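Local coordinates for fimbrial structural subunit (Actinomyces naeslundii, PDB 3QDH), which builds the shaft of Actinomyces type 2 fimbriae and, as an adhesin, mediates interactions with streptococci and host cells during oral biofilm development, at residues L15-L23 with D203-T211; V154-I163 with A220-S231. One frame throughout, in Å; residues are numbered along the deposited sequence.

Interaction 1: L15-L23 with D203-T211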
loop_
_atom_site.group_PDB
_atom_site.type_symbol
_atom_site.label_atom_id
_atom_site.label_comp_id
_atom_site.label_asym_id
_atom_site.label_seq_id
_atom_site.Cartn_x
_atom_site.Cartn_y
_atom_site.Cartn_z
ATOM N N LEU A 15 8.792 -3.459 0.962
ATOM C CA LEU A 15 8.638 -4.587 0.044
ATOM C C LEU A 15 7.962 -4.214 -1.269
ATOM O O LEU A 15 8.046 -4.956 -2.252
ATOM C CB LEU A 15 7.850 -5.704 0.723
ATOM C CG LEU A 15 8.348 -6.212 2.076
ATOM C CD1 LEU A 15 7.408 -7.304 2.578
ATOM C CD2 LEU A 15 9.798 -6.711 2.015
ATOM N N ASN A 16 7.293 -3.064 -1.288
ATOM C CA ASN A 16 6.550 -2.633 -2.464
ATOM C C ASN A 16 7.067 -1.331 -3.088
ATOM O O ASN A 16 6.731 -1.008 -4.229
ATOM C CB ASN A 16 5.054 -2.545 -2.141
ATOM C CG ASN A 16 4.477 -3.880 -1.658
ATOM O OD1 ASN A 16 3.891 -3.964 -0.568
ATOM N ND2 ASN A 16 4.657 -4.931 -2.461
ATOM N N GLY A 17 7.893 -0.597 -2.344
ATOM C CA GLY A 17 8.493 0.640 -2.860
ATOM C C GLY A 17 8.002 1.883 -2.140
ATOM O O GLY A 17 6.810 2.019 -1.851
ATOM N N TYR A 18 8.934 2.790 -1.854
ATOM C CA TYR A 18 8.657 3.994 -1.072
ATOM C C TYR A 18 7.994 5.119 -1.859
ATOM O O TYR A 18 7.440 6.046 -1.267
ATOM C CB TYR A 18 9.950 4.551 -0.480
ATOM C CG TYR A 18 10.663 3.648 0.486
ATOM C CD1 TYR A 18 10.048 3.236 1.670
ATOM C CD2 TYR A 18 11.972 3.231 0.234
ATOM C CE1 TYR A 18 10.707 2.417 2.564
ATOM C CE2 TYR A 18 12.644 2.411 1.123
ATOM C CZ TYR A 18 12.004 2.008 2.288
ATOM O OH TYR A 18 12.662 1.198 3.177
ATOM N N GLY A 19 8.074 5.059 -3.184
ATOM C CA GLY A 19 7.620 6.169 -4.019
ATOM C C GLY A 19 6.252 6.004 -4.639
ATOM O O GLY A 19 5.739 4.889 -4.765
ATOM N N VAL A 20 5.668 7.135 -5.024
ATOM C CA VAL A 20 4.435 7.182 -5.799
ATOM C C VAL A 20 4.538 6.271 -7.035
ATOM O O VAL A 20 5.580 6.222 -7.702
ATOM C CB VAL A 20 4.084 8.657 -6.177
ATOM C CG1 VAL A 20 5.205 9.316 -7.007
ATOM C CG2 VAL A 20 2.756 8.752 -6.885
ATOM N N GLY A 21 3.461 5.544 -7.321
ATOM C CA GLY A 21 3.462 4.550 -8.397
ATOM C C GLY A 21 3.724 3.144 -7.893
ATOM O O GLY A 21 3.647 2.181 -8.662
ATOM N N SER A 22 4.059 3.028 -6.607
ATOM C CA SER A 22 4.197 1.734 -5.943
ATOM C C SER A 22 2.823 1.218 -5.510
ATOM O O SER A 22 1.870 1.991 -5.354
ATOM C CB SER A 22 5.092 1.849 -4.708
ATOM O OG SER A 22 6.413 2.237 -5.050
ATOM N N LEU A 23 2.726 -0.090 -5.309
ATOM C CA LEU A 23 1.518 -0.666 -4.717
ATOM C C LEU A 23 1.512 -0.498 -3.199
ATOM O O LEU A 23 2.562 -0.515 -2.556
ATOM C CB LEU A 23 1.412 -2.159 -5.061
ATOM C CG LEU A 23 1.244 -2.545 -6.531
ATOM C CD1 LEU A 23 1.458 -4.035 -6.706
ATOM C CD2 LEU A 23 -0.118 -2.126 -7.063
ATOM N N ASP A 203 19.112 0.915 -3.033
ATOM C CA ASP A 203 19.131 1.435 -4.396
ATOM C C ASP A 203 18.222 2.666 -4.530
ATOM O O ASP A 203 17.397 2.926 -3.647
ATOM C CB ASP A 203 18.715 0.337 -5.382
ATOM C CG ASP A 203 19.783 -0.733 -5.557
ATOM O OD1 ASP A 203 20.801 -0.702 -4.828
ATOM O OD2 ASP A 203 19.605 -1.613 -6.430
ATOM N N PRO A 204 18.382 3.443 -5.622
ATOM C CA PRO A 204 17.505 4.589 -5.876
ATOM C C PRO A 204 16.018 4.221 -5.889
ATOM O O PRO A 204 15.649 3.126 -6.325
ATOM C CB PRO A 204 17.944 5.057 -7.264
ATOM C CG PRO A 204 19.379 4.689 -7.332
ATOM C CD PRO A 204 19.502 3.392 -6.586
ATOM N N ILE A 205 15.184 5.142 -5.417
ATOM C CA ILE A 205 13.741 4.928 -5.326
ATOM C C ILE A 205 13.044 5.302 -6.634
ATOM O O ILE A 205 13.243 6.399 -7.165
ATOM C CB ILE A 205 13.138 5.725 -4.137
ATOM C CG1 ILE A 205 13.708 5.207 -2.813
ATOM C CG2 ILE A 205 11.611 5.642 -4.129
ATOM C CD1 ILE A 205 13.629 6.193 -1.673
ATOM N N ALA A 206 12.226 4.387 -7.147
ATOM C CA ALA A 206 11.453 4.641 -8.357
ATOM C C ALA A 206 10.267 5.563 -8.081
ATOM O O ALA A 206 9.422 5.276 -7.225
ATOM C CB ALA A 206 10.990 3.334 -8.987
ATOM N N ILE A 207 10.229 6.682 -8.803
ATOM C CA ILE A 207 9.120 7.626 -8.758
ATOM C C ILE A 207 8.350 7.474 -10.062
ATOM O O ILE A 207 8.859 7.814 -11.132
ATOM C CB ILE A 207 9.620 9.090 -8.577
ATOM C CG1 ILE A 207 10.429 9.253 -7.274
ATOM C CG2 ILE A 207 8.469 10.091 -8.655
ATOM C CD1 ILE A 207 9.737 8.754 -5.997
ATOM N N ASN A 208 7.130 6.946 -9.969
ATOM C CA ASN A 208 6.355 6.549 -11.148
ATOM C C ASN A 208 7.189 5.737 -12.158
ATOM O O ASN A 208 7.127 5.971 -13.370
ATOM C CB ASN A 208 5.686 7.767 -11.813
ATOM C CG ASN A 208 4.403 8.202 -11.105
ATOM O OD1 ASN A 208 4.159 9.396 -10.922
ATOM N ND2 ASN A 208 3.573 7.233 -10.718
ATOM N N GLY A 209 7.981 4.797 -11.637
ATOM C CA GLY A 209 8.772 3.878 -12.459
ATOM C C GLY A 209 10.143 4.388 -12.872
ATOM O O GLY A 209 10.951 3.636 -13.416
ATOM N N GLU A 210 10.409 5.664 -12.609
ATOM C CA GLU A 210 11.678 6.280 -12.976
ATOM C C GLU A 210 12.538 6.535 -11.737
ATOM O O GLU A 210 12.070 7.127 -10.759
ATOM C CB GLU A 210 11.436 7.583 -13.749
ATOM C CG GLU A 210 10.488 7.451 -14.958
ATOM C CD GLU A 210 11.038 6.574 -16.086
ATOM O OE1 GLU A 210 12.271 6.575 -16.315
ATOM O OE2 GLU A 210 10.228 5.888 -16.752
ATOM N N THR A 211 13.789 6.078 -11.787
ATOM C CA THR A 211 14.727 6.212 -10.662
ATOM C C THR A 211 15.660 7.417 -10.794
ATOM O O THR A 211 16.454 7.698 -9.891
ATOM C CB THR A 211 15.582 4.937 -10.460
ATOM O OG1 THR A 211 16.334 4.661 -11.651
ATOM C CG2 THR A 211 14.709 3.731 -10.115
HETATM O O HOH W 1 8.852 3.325 -5.454
HETATM O O HOH W 2 7.231 3.686 -8.980
#
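The Tyr18 ring meets the side chain of Ile205 obliquely, its CD2 lying 3.9 Å from Ile205 CD1, and the two side chains cross at about a right angle. The ring's OH bonds outside the contact to Asp238. At the other flat group, the Asn208 amide, ND2 comes 3.5 Å from Gly21 CA, while OD1 lies toward Val20 CG1. Between these ends runs a thin apolar seam. Ile205 CG2 rests on the Gly19 backbone, and Val20 CG1, placed between the backbone N and the carbonyl carbon (chi1 59°), touches Ile207 CG2 at 3.7 Å. The one direct hydrogen bond joins two turns: Asn208 N, in the type I' turn Ile207 to Glu210, donates to Val20 O (2.8 Å, 161° at the hydrogen), inside the type II turn Gly19 to Ser22. Two waters supplement it. One accepts from Gly19 N and donates to Ser22 OG and, at 2.7 Å, to Ala206 O; another links Val20 O to Gly209 N. This is probably an interdomain contact made of loops: 15-23, leading into strand 23-31 of the N2-like region, meets 203-211 of the SpaA-like region. Tyr18 also packs on strands 182-188 and 245-254, and with Ile207 on strand 220-230.

Interaction 2: V154-I163 with A220-S231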
loop_
_atom_site.group_PDB
_atom_site.type_symbol
_atom_site.label_atom_id
_atom_site.label_comp_id
_atom_site.label_asym_id
_atom_site.label_seq_id
_atom_site.Cartn_x
_atom_site.Cartn_y
_atom_site.Cartn_z
ATOM N N VAL A 154 -6.970 0.687 8.966
ATOM C CA VAL A 154 -5.517 0.868 8.933
ATOM C C VAL A 154 -5.222 2.159 8.182
ATOM O O VAL A 154 -6.051 2.620 7.406
ATOM C CB VAL A 154 -4.760 -0.299 8.254
ATOM C CG1 VAL A 154 -4.986 -1.627 9.002
ATOM C CG2 VAL A 154 -5.125 -0.404 6.754
ATOM N N THR A 155 -4.047 2.726 8.425
ATOM C CA THR A 155 -3.634 3.968 7.779
ATOM C C THR A 155 -2.187 3.898 7.311
ATOM O O THR A 155 -1.287 3.478 8.055
ATOM C CB THR A 155 -3.840 5.199 8.712
ATOM O OG1 THR A 155 -5.204 5.251 9.131
ATOM C CG2 THR A 155 -3.484 6.505 7.986
ATOM N N SER A 156 -1.988 4.288 6.055
ATOM C CA SER A 156 -0.670 4.446 5.465
ATOM C C SER A 156 -0.475 5.943 5.194
ATOM O O SER A 156 -1.311 6.578 4.550
ATOM C CB SER A 156 -0.582 3.641 4.166
ATOM O OG SER A 156 0.711 3.714 3.601
ATOM N N ARG A 157 0.628 6.491 5.700
ATOM C CA ARG A 157 0.884 7.927 5.624
ATOM C C ARG A 157 1.925 8.278 4.575
ATOM O O ARG A 157 2.960 7.614 4.465
ATOM C CB ARG A 157 1.295 8.481 6.986
ATOM C CG ARG A 157 0.204 8.338 8.031
ATOM C CD ARG A 157 0.350 9.359 9.144
ATOM N NE ARG A 157 -0.957 9.798 9.641
ATOM C CZ ARG A 157 -1.746 9.072 10.431
ATOM N NH1 ARG A 157 -1.367 7.860 10.828
ATOM N NH2 ARG A 157 -2.916 9.559 10.824
ATOM N N TRP A 158 1.624 9.324 3.808
ATOM C CA TRP A 158 2.427 9.713 2.652
ATOM C C TRP A 158 2.594 11.231 2.582
ATOM O O TRP A 158 1.711 11.987 2.989
ATOM C CB TRP A 158 1.783 9.188 1.361
ATOM C CG TRP A 158 1.840 7.689 1.260
ATOM C CD1 TRP A 158 1.122 6.786 2.004
ATOM C CD2 TRP A 158 2.659 6.915 0.377
ATOM N NE1 TRP A 158 1.447 5.506 1.638
ATOM C CE2 TRP A 158 2.384 5.551 0.641
ATOM C CE3 TRP A 158 3.594 7.237 -0.617
ATOM C CZ2 TRP A 158 3.016 4.513 -0.047
ATOM C CZ3 TRP A 158 4.222 6.204 -1.297
ATOM C CH2 TRP A 158 3.929 4.857 -1.010
ATOM N N GLY A 159 3.740 11.663 2.069
ATOM C CA GLY A 159 4.006 13.084 1.885
ATOM C C GLY A 159 4.654 13.350 0.542
ATOM O O GLY A 159 5.099 12.428 -0.147
ATOM N N ASP A 160 4.714 14.620 0.168
ATOM C CA ASP A 160 5.266 14.987 -1.128
ATOM C C ASP A 160 6.568 15.769 -0.974
ATOM O O ASP A 160 6.952 16.149 0.134
ATOM C CB ASP A 160 4.234 15.755 -1.964
ATOM C CG ASP A 160 3.710 16.994 -1.269
ATOM O OD1 ASP A 160 4.324 17.451 -0.285
ATOM O OD2 ASP A 160 2.669 17.519 -1.719
ATOM N N LEU A 161 7.255 15.979 -2.090
ATOM C CA LEU A 161 8.522 16.697 -2.097
ATOM C C LEU A 161 8.591 17.538 -3.359
ATOM O O LEU A 161 8.351 17.033 -4.457
ATOM C CB LEU A 161 9.695 15.710 -2.043
ATOM C CG LEU A 161 11.140 16.230 -2.064
ATOM C CD1 LEU A 161 11.481 16.990 -0.790
ATOM C CD2 LEU A 161 12.110 15.069 -2.268
ATOM N N LEU A 162 8.885 18.825 -3.190
ATOM C CA LEU A 162 9.147 19.706 -4.324
ATOM C C LEU A 162 10.596 20.169 -4.250
ATOM O O LEU A 162 11.015 20.780 -3.264
ATOM C CB LEU A 162 8.168 20.886 -4.355
ATOM C CG LEU A 162 8.267 21.965 -5.451
ATOM C CD1 LEU A 162 8.491 21.397 -6.859
ATOM C CD2 LEU A 162 7.029 22.869 -5.435
ATOM N N ILE A 163 11.356 19.831 -5.289
ATOM C CA ILE A 163 12.764 20.192 -5.401
ATOM C C ILE A 163 12.885 21.342 -6.402
ATOM O O ILE A 163 12.246 21.320 -7.455
ATOM C CB ILE A 163 13.615 18.979 -5.869
ATOM C CG1 ILE A 163 13.449 17.799 -4.900
ATOM C CG2 ILE A 163 15.092 19.357 -6.007
ATOM C CD1 ILE A 163 13.737 16.435 -5.516
ATOM N N ALA A 220 12.223 22.606 -11.516
ATOM C CA ALA A 220 11.426 21.882 -10.517
ATOM C C ALA A 220 11.346 20.375 -10.755
ATOM O O ALA A 220 11.248 19.922 -11.898
ATOM C CB ALA A 220 10.014 22.474 -10.429
ATOM N N ILE A 221 11.403 19.615 -9.658
ATOM C CA ILE A 221 10.971 18.215 -9.627
ATOM C C ILE A 221 9.866 18.097 -8.578
ATOM O O ILE A 221 10.064 18.461 -7.417
ATOM C CB ILE A 221 12.113 17.234 -9.260
ATOM C CG1 ILE A 221 13.254 17.302 -10.278
ATOM C CG2 ILE A 221 11.585 15.794 -9.170
ATOM C CD1 ILE A 221 14.554 16.703 -9.779
ATOM N N ASN A 222 8.704 17.599 -8.989
ATOM C CA ASN A 222 7.589 17.404 -8.061
ATOM C C ASN A 222 7.328 15.926 -7.790
ATOM O O ASN A 222 6.811 15.209 -8.645
ATOM C CB ASN A 222 6.324 18.109 -8.565
ATOM C CG ASN A 222 5.153 17.979 -7.601
ATOM O OD1 ASN A 222 5.331 17.697 -6.411
ATOM N ND2 ASN A 222 3.943 18.189 -8.113
ATOM N N VAL A 223 7.717 15.482 -6.599
ATOM C CA VAL A 223 7.484 14.109 -6.151
ATOM C C VAL A 223 6.155 14.070 -5.401
ATOM O O VAL A 223 6.054 14.558 -4.277
ATOM C CB VAL A 223 8.640 13.605 -5.254
ATOM C CG1 VAL A 223 8.401 12.169 -4.813
ATOM C CG2 VAL A 223 9.976 13.720 -5.990
ATOM N N LYS A 224 5.138 13.485 -6.034
ATOM C CA LYS A 224 3.767 13.542 -5.518
ATOM C C LYS A 224 3.474 12.584 -4.355
ATOM O O LYS A 224 2.389 12.624 -3.770
ATOM C CB LYS A 224 2.751 13.357 -6.656
ATOM C CG LYS A 224 2.409 14.641 -7.409
ATOM C CD LYS A 224 1.222 14.425 -8.345
ATOM C CE LYS A 224 0.520 15.743 -8.666
ATOM N NZ LYS A 224 -0.574 15.586 -9.675
ATOM N N GLY A 225 4.438 11.742 -4.003
ATOM C CA GLY A 225 4.260 10.852 -2.865
ATOM C C GLY A 225 5.493 10.080 -2.471
ATOM O O GLY A 225 6.106 9.412 -3.302
ATOM N N LEU A 226 5.851 10.189 -1.193
ATOM C CA LEU A 226 6.847 9.326 -0.563
ATOM C C LEU A 226 6.268 8.778 0.739
ATOM O O LEU A 226 5.578 9.496 1.462
ATOM C CB LEU A 226 8.152 10.093 -0.283
ATOM C CG LEU A 226 9.059 10.439 -1.481
ATOM C CD1 LEU A 226 10.079 11.505 -1.090
ATOM C CD2 LEU A 226 9.774 9.219 -2.038
ATOM N N PHE A 227 6.556 7.511 1.031
ATOM C CA PHE A 227 6.048 6.845 2.241
ATOM C C PHE A 227 6.617 7.470 3.520
ATOM O O PHE A 227 7.798 7.802 3.583
ATOM C CB PHE A 227 6.364 5.348 2.176
ATOM C CG PHE A 227 6.028 4.593 3.430
ATOM C CD1 PHE A 227 4.697 4.325 3.769
ATOM C CD2 PHE A 227 7.042 4.134 4.268
ATOM C CE1 PHE A 227 4.391 3.617 4.917
ATOM C CE2 PHE A 227 6.744 3.423 5.422
ATOM C CZ PHE A 227 5.416 3.168 5.749
ATOM N N ILE A 228 5.768 7.642 4.531
ATOM C CA ILE A 228 6.211 8.198 5.809
ATOM C C ILE A 228 6.198 7.149 6.918
ATOM O O ILE A 228 7.228 6.905 7.555
ATOM C CB ILE A 228 5.380 9.439 6.205
ATOM C CG1 ILE A 228 5.731 10.603 5.275
ATOM C CG2 ILE A 228 5.640 9.845 7.665
ATOM C CD1 ILE A 228 4.847 11.799 5.444
ATOM N N SER A 229 5.031 6.531 7.125
ATOM C CA SER A 229 4.820 5.563 8.204
ATOM C C SER A 229 3.452 4.904 8.037
ATOM O O SER A 229 2.608 5.391 7.282
ATOM C CB SER A 229 4.853 6.261 9.559
ATOM O OG SER A 229 3.675 7.027 9.744
ATOM N N ASP A 230 3.238 3.796 8.745
ATOM C CA ASP A 230 1.905 3.187 8.783
ATOM C C ASP A 230 1.454 2.855 10.207
ATOM O O ASP A 230 2.232 2.969 11.157
ATOM C CB ASP A 230 1.793 1.987 7.819
ATOM C CG ASP A 230 2.703 0.831 8.198
ATOM O OD1 ASP A 230 2.691 0.406 9.373
ATOM O OD2 ASP A 230 3.425 0.321 7.312
ATOM N N SER A 231 0.193 2.448 10.339
ATOM C CA SER A 231 -0.443 2.273 11.640
ATOM C C SER A 231 -0.175 0.895 12.267
ATOM O O SER A 231 -0.675 0.605 13.353
ATOM C CB SER A 231 -1.951 2.527 11.526
ATOM O OG SER A 231 -2.563 1.611 10.624
HETATM O O HOH W 3 1.124 6.118 10.753
#
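Trp158 and Phe227 are a non-hydrogen-bonded pair, side chains on one face of the sheet, in an antiparallel strand pairing consistent with the SpaA-like prealbumin fold; strand 154-165 also pairs with strand 118-131. CG of Phe227 stands anti to the backbone N (chi1 173°), carrying the ring beside the indole, where its edge points at the face of the five-membered ring with the planes at 72°, an edge-to-face stack. Phe227 CB is also set over the six-membered ring of Trp158, 4.0 Å from the centroid, a CH-pi contact. Indole NE1 donates to Ser156 OG at 2.8 Å, a bond that helps fix the rotation of the indole. The same oxygen lies at the edge of the Phe227 ring.

Two irregularities interrupt the pairing. Ile228 and Ser229 both face Arg157 in a classic bulge, where Ile228 N donates to Arg157 O and Arg157 N to Ser229 O, and Ile228 CD1 lies 3.6 Å from Gly159 N; a second bulge shifts the register between Gly159 and Leu161. Beyond it, Leu161 CB meets Val223 CB, and Ile163 and Ile221 run alongside one another in the same direction, on a face covered by strand 182-188. On the opposite face Leu162 CD1 comes to 3.4 Å from Ile221 O and also touches Ala220 CB. At the far end Ser231 OG takes the place of a backbone carbonyl, accepting from Thr155 N at 2.9 Å.

Interaction 1 is joined to the strand pair of interaction 2 by backbone: Tyr18 O lies 2.9 Å from Phe227 N and Val20 N 2.9 Å from Gly225 O, both probable hydrogen bonds, so loop 15-23 runs against strand 220-230 at Gly225 and Phe227. The indole of Trp158 packs there too, its CZ3 3.2 Å from Tyr18 O, and Ile207 CD1 meets Val223 CG1 at 3.9 Å. The centres of the two contacts are about 11 Å apart. Together they are consistent with a junction between two modules, loop 15-23 lying between strand 220-230 and loop 203-211; both lie away from the zinc site of Asp70, Asp73 and Glu90.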